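Local coordinates for protein blue-light receptor of the bluf-family (Rhodobacter sphaeroides, PDB 2BYC) that binds a flavin chromophore, here flavin mononucleotide, and probably serves as a blue-light photoreceptor in signalling, at residues 6-11 against 52-57; 12-17 against 43-48. One frame throughout, in Å; residues are numbered along the deposited sequence. Where two conformers were deposited one is given.

Contact 1: 6-11 against 52-57; sequences VSLTYR and QTIEGP. With FMN (flavin mononucleotide), chain C.
Strands 6-11 and 52-55 lie antiparallel in the sheet of the ferredoxin-like BLUF fold, and the face carrying Tyr-10 and Gln-52 reaches the flavin. The decisive couple is Tyr-10 and Gln-52, a hydrogen-bonded pair whose side chains run side by side in the same direction, the phenol ring and the amide plane 84° apart. Gln-52 leaves the backbone fully extended, CG anti to the backbone N and the chain straight beyond it, so its amide reaches the isoalloxazine. There NE2 forks, donating to FMN N5 at 3.1 Å and to FMN O4 at 3.0 Å, while the oxygen of the same amide faces the tyrosine. Tyr-10 takes the crowded first torsion, CG between the backbone N and the carbonyl carbon (chi1 72°), which lays the ring over Gln-52; CB of Gln-52 sits 3.4 Å from Tyr-10 CZ. With bonds at both ends, the amide as modelled is probably steadied in this rotation in the dark-state structure. Asp-71 and Asn-34 also hydrogen-bond the flavin, and Ile-68 of helix 58-69 touches both Tyr-10 and Gln-52. Leu-8 and Ile-54 continue this face, CB of Leu-8 meeting CG1 of Ile-54 at 4.1 Å. The reverse face is more polar: Thr-9 and Thr-53 lie alongside each other, their OG1 atoms hydrogen-bonded, both touching His-125 of helix 120-131. Glu-55, on that face too, spends its carboxylate on Phe-90 N, Arg-89 N and Thr-40. Backbone bonds zip the strands from Val-6 to Tyr-10. The phenol bond is short, Tyr-10 OH to Gln-52 OE1 2.6 Å, with the donor standing 36° out of the amide carbonyl plane.

Contact 2: 12-17 against 43-48; sequences SRVRLA and LLYNGV
Backbone pairing between 12-17 and 43-48 comes down to one direct bond, made where strand 5-14 runs out and the turn after strand 40-45 leads into the next strand. Val-14 N donates to Val-48 O at 2.9 Å, fairly straight at the hydrogen but approaching from above the carbonyl plane, 43° out of it. A water adds to this joint, giving one proton to Val-48 O at 2.8 Å and a weak bond to Val-14 O, so the carbonyl of Val-48 accepts two bonds. Gly-47 adopts a positive phi as the chain turns, and its N lies 3.4 Å above the centre of the Tyr-45 ring. The turn is a beta hairpin connection between neighbouring strands 40-45 and 49-55 of the BLUF sheet, and the end of strand 5-14 comes in beside it. Val-14 points at the turn and sets CG2 against the edge of the Tyr-45 ring, in its plane, 3.6 Å from CE1; the two side chains cross at about a right angle. Leu-16 meets the same ring tip to tip, CD1 lying 3.9 Å from Tyr-45 CE1, and helix 19-37 packs on both through Ile-23. On the outer side, Arg-13 bends at chi2 and runs alongside Val-48, whose CG1 rests over one face of the guanidinium, offset toward its rim. An alanine at Arg-13 would remove that flat group and is likely to leave the exposed Val-48 methyl more open to solvent. Tyr-45 reaches Val-14 and Leu-16 with CG anti to its own backbone N, chi1 164°, its ring also meeting Phe-50 of the flavin pocket.

Successive parts of strand 5-14 serve both contacts, first against strand 49-55 and then, toward its end, against the turn after strand 40-45. Contact 1 is buried near the middle of the chain and combines a regular backbone ladder with a polar relay to the flavin on one face. Contact 2, its centre about 17 Å away from that of contact 1, is only partly buried: one direct backbone bond, a water and apolar packing round a tyrosine replace the ladder. The two tyrosines thus differ in use, one hydrogen-bonding through its hydroxyl, the other packing through its ring. The contacts touch where Gln-52 CB meets Leu-43 CD1 at 3.8 Å.

Contact 1: 6-11 against 52-57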
loop_
_atom_site.group_PDB
_atom_site.type_symbol
_atom_site.label_atom_id
_atom_site.label_comp_id
_atom_site.label_asym_id
_atom_site.label_seq_id
_atom_site.Cartn_x
_atom_site.Cartn_y
_atom_site.Cartn_z
ATOM N N VAL A 6 -12.196 0.725 6.320
ATOM C CA VAL A 6 -11.609 1.918 5.660
ATOM C C VAL A 6 -10.449 1.552 4.730
ATOM O O VAL A 6 -9.960 0.487 4.798
ATOM C CB VAL A 6 -11.170 2.932 6.687
ATOM C CG1 VAL A 6 -12.410 3.591 7.364
ATOM C CG2 VAL A 6 -10.177 2.296 7.681
ATOM N N SER A 7 -10.062 2.455 3.835
ATOM C CA SER A 7 -8.826 2.306 3.055
ATOM C C SER A 7 -7.970 3.535 3.307
ATOM O O SER A 7 -8.444 4.649 3.059
ATOM C CB SER A 7 -9.176 2.224 1.540
ATOM O OG SER A 7 -8.001 2.029 0.735
ATOM N N LEU A 8 -6.727 3.371 3.738
ATOM C CA LEU A 8 -5.809 4.522 3.829
ATOM C C LEU A 8 -4.674 4.379 2.855
ATOM O O LEU A 8 -4.180 3.290 2.715
ATOM C CB LEU A 8 -5.210 4.559 5.248
ATOM C CG LEU A 8 -4.358 5.668 5.789
ATOM C CD1 LEU A 8 -4.623 5.440 7.259
ATOM C CD2 LEU A 8 -2.906 5.269 5.519
ATOM N N THR A 9 -4.271 5.469 2.202
ATOM C CA THR A 9 -3.136 5.417 1.286
ATOM C C THR A 9 -2.257 6.577 1.705
ATOM O O THR A 9 -2.784 7.649 1.915
ATOM C CB THR A 9 -3.620 5.754 -0.147
ATOM O OG1 THR A 9 -4.456 4.680 -0.567
ATOM C CG2 THR A 9 -2.502 5.804 -1.084
ATOM N N TYR A 10 -0.941 6.316 1.835
ATOM C CA TYR A 10 0.042 7.306 2.188
ATOM C C TYR A 10 1.217 7.144 1.233
ATOM O O TYR A 10 1.369 6.154 0.561
ATOM C CB TYR A 10 0.466 7.158 3.700
ATOM C CG TYR A 10 1.320 5.942 3.893
ATOM C CD1 TYR A 10 2.634 5.950 3.467
ATOM C CD2 TYR A 10 0.829 4.790 4.534
ATOM C CE1 TYR A 10 3.412 4.841 3.590
ATOM C CE2 TYR A 10 1.627 3.662 4.677
ATOM C CZ TYR A 10 2.917 3.716 4.235
ATOM O OH TYR A 10 3.770 2.660 4.313
ATOM N N ARG A 11 2.016 8.178 1.143
ATOM C CA ARG A 11 3.208 8.214 0.298
ATOM C C ARG A 11 4.300 8.519 1.274
ATOM O O ARG A 11 4.065 9.294 2.218
ATOM C CB ARG A 11 3.080 9.401 -0.650
ATOM C CG ARG A 11 4.123 9.429 -1.717
ATOM C CD ARG A 11 3.872 10.562 -2.722
ATOM N NE ARG A 11 4.197 11.832 -2.118
ATOM C CZ ARG A 11 5.298 12.526 -2.381
ATOM N NH1 ARG A 11 6.165 12.085 -3.290
ATOM N NH2 ARG A 11 5.511 13.678 -1.756
ATOM N N GLN A 52 1.605 3.250 -0.128
ATOM C CA GLN A 52 0.965 2.096 0.494
ATOM C C GLN A 52 -0.533 2.324 0.683
ATOM O O GLN A 52 -0.935 3.392 1.080
ATOM C CB GLN A 52 1.679 1.668 1.794
ATOM C CG GLN A 52 1.140 0.346 2.216
ATOM C CD GLN A 52 1.785 -0.167 3.462
ATOM O OE1 GLN A 52 2.190 0.584 4.353
ATOM N NE2 GLN A 52 1.883 -1.457 3.535
ATOM N N THR A 53 -1.332 1.314 0.323
ATOM C CA THR A 53 -2.764 1.311 0.586
ATOM C C THR A 53 -3.046 0.161 1.513
ATOM O O THR A 53 -2.662 -0.965 1.179
ATOM C CB THR A 53 -3.500 1.012 -0.676
ATOM O OG1 THR A 53 -3.354 2.133 -1.560
ATOM C CG2 THR A 53 -5.004 0.795 -0.374
ATOM N N ILE A 54 -3.670 0.421 2.657
ATOM C CA ILE A 54 -4.059 -0.690 3.562
ATOM C C ILE A 54 -5.492 -0.528 3.818
ATOM O O ILE A 54 -5.988 0.617 3.880
ATOM C CB ILE A 54 -3.353 -0.572 4.948
ATOM C CG1 ILE A 54 -3.586 0.832 5.510
ATOM C CG2 ILE A 54 -1.862 -0.960 4.845
ATOM C CD1 ILE A 54 -2.942 1.124 6.810
ATOM N N GLU A 55 -6.202 -1.640 3.908
ATOM C CA GLU A 55 -7.668 -1.523 4.059
ATOM C C GLU A 55 -8.049 -2.564 5.086
ATOM O O GLU A 55 -7.431 -3.585 5.202
ATOM C CB GLU A 55 -8.394 -1.766 2.779
ATOM C CG GLU A 55 -7.978 -3.013 2.106
ATOM C CD GLU A 55 -8.472 -3.077 0.683
ATOM O OE1 GLU A 55 -8.928 -2.053 0.178
ATOM O OE2 GLU A 55 -8.406 -4.163 0.085
ATOM N N GLY A 56 -9.006 -2.237 5.900
ATOM C CA GLY A 56 -9.404 -3.118 6.983
ATOM C C GLY A 56 -10.219 -2.327 7.980
ATOM O O GLY A 56 -10.589 -1.243 7.699
ATOM N N PRO A 57 -10.520 -2.894 9.153
ATOM C CA PRO A 57 -11.237 -2.177 10.245
ATOM C C PRO A 57 -10.586 -0.788 10.590
ATOM O O PRO A 57 -9.346 -0.682 10.806
ATOM C CB PRO A 57 -11.122 -3.120 11.451
ATOM C CG PRO A 57 -10.683 -4.540 10.883
ATOM C CD PRO A 57 -10.244 -4.339 9.410
HETATM N N1 FMN C . 4.331 -3.862 8.726
HETATM C C2 FMN C . 3.128 -4.533 8.709
HETATM O O2 FMN C . 2.856 -5.353 9.617
HETATM N N3 FMN C . 2.224 -4.333 7.719
HETATM C C4 FMN C . 2.568 -3.472 6.737
HETATM O O4 FMN C . 1.764 -3.235 5.894
HETATM C C4A FMN C . 3.784 -2.781 6.733
HETATM N N5 FMN C . 4.087 -1.904 5.705
HETATM C C5A FMN C . 5.266 -1.144 5.730
HETATM C C6 FMN C . 5.555 -0.241 4.731
HETATM C C7 FMN C . 6.754 0.484 4.689
HETATM C C7M FMN C . 6.972 1.591 3.649
HETATM C C8 FMN C . 7.657 0.298 5.715
HETATM C C8M FMN C . 8.953 1.089 5.795
HETATM C C9 FMN C . 7.375 -0.602 6.740
HETATM C C9A FMN C . 6.150 -1.336 6.744
HETATM N N10 FMN C . 5.852 -2.266 7.765
HETATM C C10 FMN C . 4.650 -2.964 7.749
HETATM C "C1'" FMN C . 6.894 -2.760 8.711
HETATM C "C2'" FMN C . 6.375 -2.276 10.044
HETATM O "O2'" FMN C . 6.883 -0.973 10.090
HETATM C "C3'" FMN C . 6.793 -3.099 11.274
HETATM O "O3'" FMN C . 8.142 -2.863 11.528
HETATM C "C4'" FMN C . 6.581 -4.603 11.203
HETATM O "O4'" FMN C . 5.193 -5.000 11.228
HETATM C "C5'" FMN C . 7.240 -5.255 12.422
HETATM O "O5'" FMN C . 8.505 -5.887 12.215
HETATM P P FMN C . 8.929 -6.835 13.437
HETATM O O1P FMN C . 10.219 -7.611 13.129
HETATM O O2P FMN C . 9.147 -5.871 14.596
HETATM O O3P FMN C . 7.709 -7.709 13.596
#

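Contact 2: 12-17 against 43-48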
loop_
_atom_site.group_PDB
_atom_site.type_symbol
_atom_site.label_atom_id
_atom_site.label_comp_id
_atom_site.label_asym_id
_atom_site.label_seq_id
_atom_site.Cartn_x
_atom_site.Cartn_y
_atom_site.Cartn_z
ATOM N N SER A 12 5.463 7.875 1.097
ATOM C CA SER A 12 6.674 8.175 1.897
ATOM C C SER A 12 7.862 8.123 1.039
ATOM O O SER A 12 7.807 7.572 -0.054
ATOM C CB SER A 12 6.884 7.193 3.038
ATOM O OG SER A 12 7.078 5.903 2.564
ATOM N N ARG A 13 8.945 8.731 1.526
ATOM C CA ARG A 13 10.254 8.599 0.901
ATOM C C ARG A 13 10.978 7.415 1.422
ATOM O O ARG A 13 11.127 7.233 2.631
ATOM C CB ARG A 13 11.145 9.773 1.267
ATOM C CG ARG A 13 11.114 10.851 0.300
ATOM C CD ARG A 13 12.478 11.038 -0.357
ATOM N NE ARG A 13 12.285 11.758 -1.621
ATOM C CZ ARG A 13 13.219 11.884 -2.554
ATOM N NH1 ARG A 13 14.427 11.327 -2.363
ATOM N NH2 ARG A 13 12.926 12.527 -3.686
ATOM N N VAL A 14 11.486 6.646 0.492
ATOM C CA VAL A 14 12.290 5.480 0.807
ATOM C C VAL A 14 13.524 5.833 1.619
ATOM O O VAL A 14 14.179 6.800 1.341
ATOM C CB VAL A 14 12.663 4.799 -0.482
ATOM C CG1 VAL A 14 13.856 3.968 -0.336
ATOM C CG2 VAL A 14 11.473 3.962 -0.921
ATOM N N ARG A 15 13.813 5.057 2.644
ATOM C CA ARG A 15 15.019 5.286 3.357
ATOM C C ARG A 15 15.674 3.951 3.727
ATOM O O ARG A 15 15.800 3.571 4.912
ATOM C CB ARG A 15 14.734 6.153 4.560
ATOM C CG ARG A 15 15.960 6.787 5.075
ATOM C CD ARG A 15 15.839 6.903 6.566
ATOM N NE ARG A 15 16.866 7.777 7.080
ATOM C CZ ARG A 15 16.842 8.335 8.281
ATOM N NH1 ARG A 15 15.812 8.100 9.117
ATOM N NH2 ARG A 15 17.873 9.108 8.638
ATOM N N LEU A 16 16.108 3.254 2.679
ATOM C CA LEU A 16 16.509 1.838 2.759
ATOM C C LEU A 16 18.035 1.657 2.737
ATOM O O LEU A 16 18.687 2.120 1.831
ATOM C CB LEU A 16 15.932 1.125 1.548
ATOM C CG LEU A 16 14.425 1.114 1.371
ATOM C CD1 LEU A 16 14.143 0.154 0.262
ATOM C CD2 LEU A 16 13.840 0.608 2.645
ATOM N N ALA A 17 18.602 0.974 3.728
ATOM C CA ALA A 17 20.063 0.769 3.750
ATOM C C ALA A 17 20.361 -0.200 2.614
ATOM O O ALA A 17 21.321 -0.014 1.867
ATOM C CB ALA A 17 20.502 0.219 5.123
ATOM N N LEU A 43 1.657 -2.366 -1.609
ATOM C CA LEU A 43 2.739 -1.451 -1.425
ATOM C C LEU A 43 3.445 -1.229 -2.721
ATOM O O LEU A 43 3.887 -2.178 -3.391
ATOM C CB LEU A 43 3.670 -2.104 -0.495
ATOM C CG LEU A 43 5.003 -1.474 -0.072
ATOM C CD1 LEU A 43 4.785 -0.121 0.559
ATOM C CD2 LEU A 43 5.799 -2.429 0.805
ATOM N N LEU A 44 3.559 0.021 -3.121
ATOM C CA LEU A 44 4.172 0.320 -4.401
ATOM C C LEU A 44 5.540 0.836 -4.032
ATOM O O LEU A 44 5.636 1.657 -3.166
ATOM C CB LEU A 44 3.355 1.363 -5.222
ATOM C CG LEU A 44 1.903 0.998 -5.553
ATOM C CD1 LEU A 44 0.993 1.064 -4.414
ATOM C CD2 LEU A 44 1.362 2.008 -6.433
ATOM N N TYR A 45 6.559 0.392 -4.748
ATOM C CA TYR A 45 7.896 0.779 -4.447
ATOM C C TYR A 45 8.576 1.093 -5.802
ATOM O O TYR A 45 8.538 0.252 -6.673
ATOM C CB TYR A 45 8.589 -0.296 -3.651
ATOM C CG TYR A 45 10.091 -0.109 -3.651
ATOM C CD1 TYR A 45 10.703 0.885 -2.888
ATOM C CD2 TYR A 45 10.883 -0.917 -4.469
ATOM C CE1 TYR A 45 12.100 1.063 -2.926
ATOM C CE2 TYR A 45 12.233 -0.759 -4.511
ATOM C CZ TYR A 45 12.833 0.220 -3.778
ATOM O OH TYR A 45 14.217 0.314 -3.901
ATOM N N ASN A 46 9.155 2.293 -5.987
ATOM C CA ASN A 46 9.748 2.653 -7.330
ATOM C C ASN A 46 11.181 3.001 -7.149
ATOM O O ASN A 46 11.823 3.461 -8.088
ATOM C CB ASN A 46 9.035 3.863 -7.939
ATOM C CG ASN A 46 9.256 5.157 -7.131
ATOM O OD1 ASN A 46 8.862 6.223 -7.529
ATOM N ND2 ASN A 46 9.853 5.043 -6.021
ATOM N N GLY A 47 11.684 2.755 -5.950
ATOM C CA GLY A 47 13.067 3.030 -5.659
ATOM C C GLY A 47 13.271 4.348 -4.933
ATOM O O GLY A 47 14.330 4.573 -4.383
ATOM N N VAL A 48 12.272 5.215 -4.931
ATOM C CA VAL A 48 12.435 6.538 -4.306
ATOM C C VAL A 48 11.379 6.830 -3.263
ATOM O O VAL A 48 11.658 7.466 -2.264
ATOM C CB VAL A 48 12.386 7.635 -5.395
ATOM C CG1 VAL A 48 12.620 9.037 -4.861
ATOM C CG2 VAL A 48 13.416 7.302 -6.491
HETATM O O HOH W 1 14.325 8.037 -1.723
#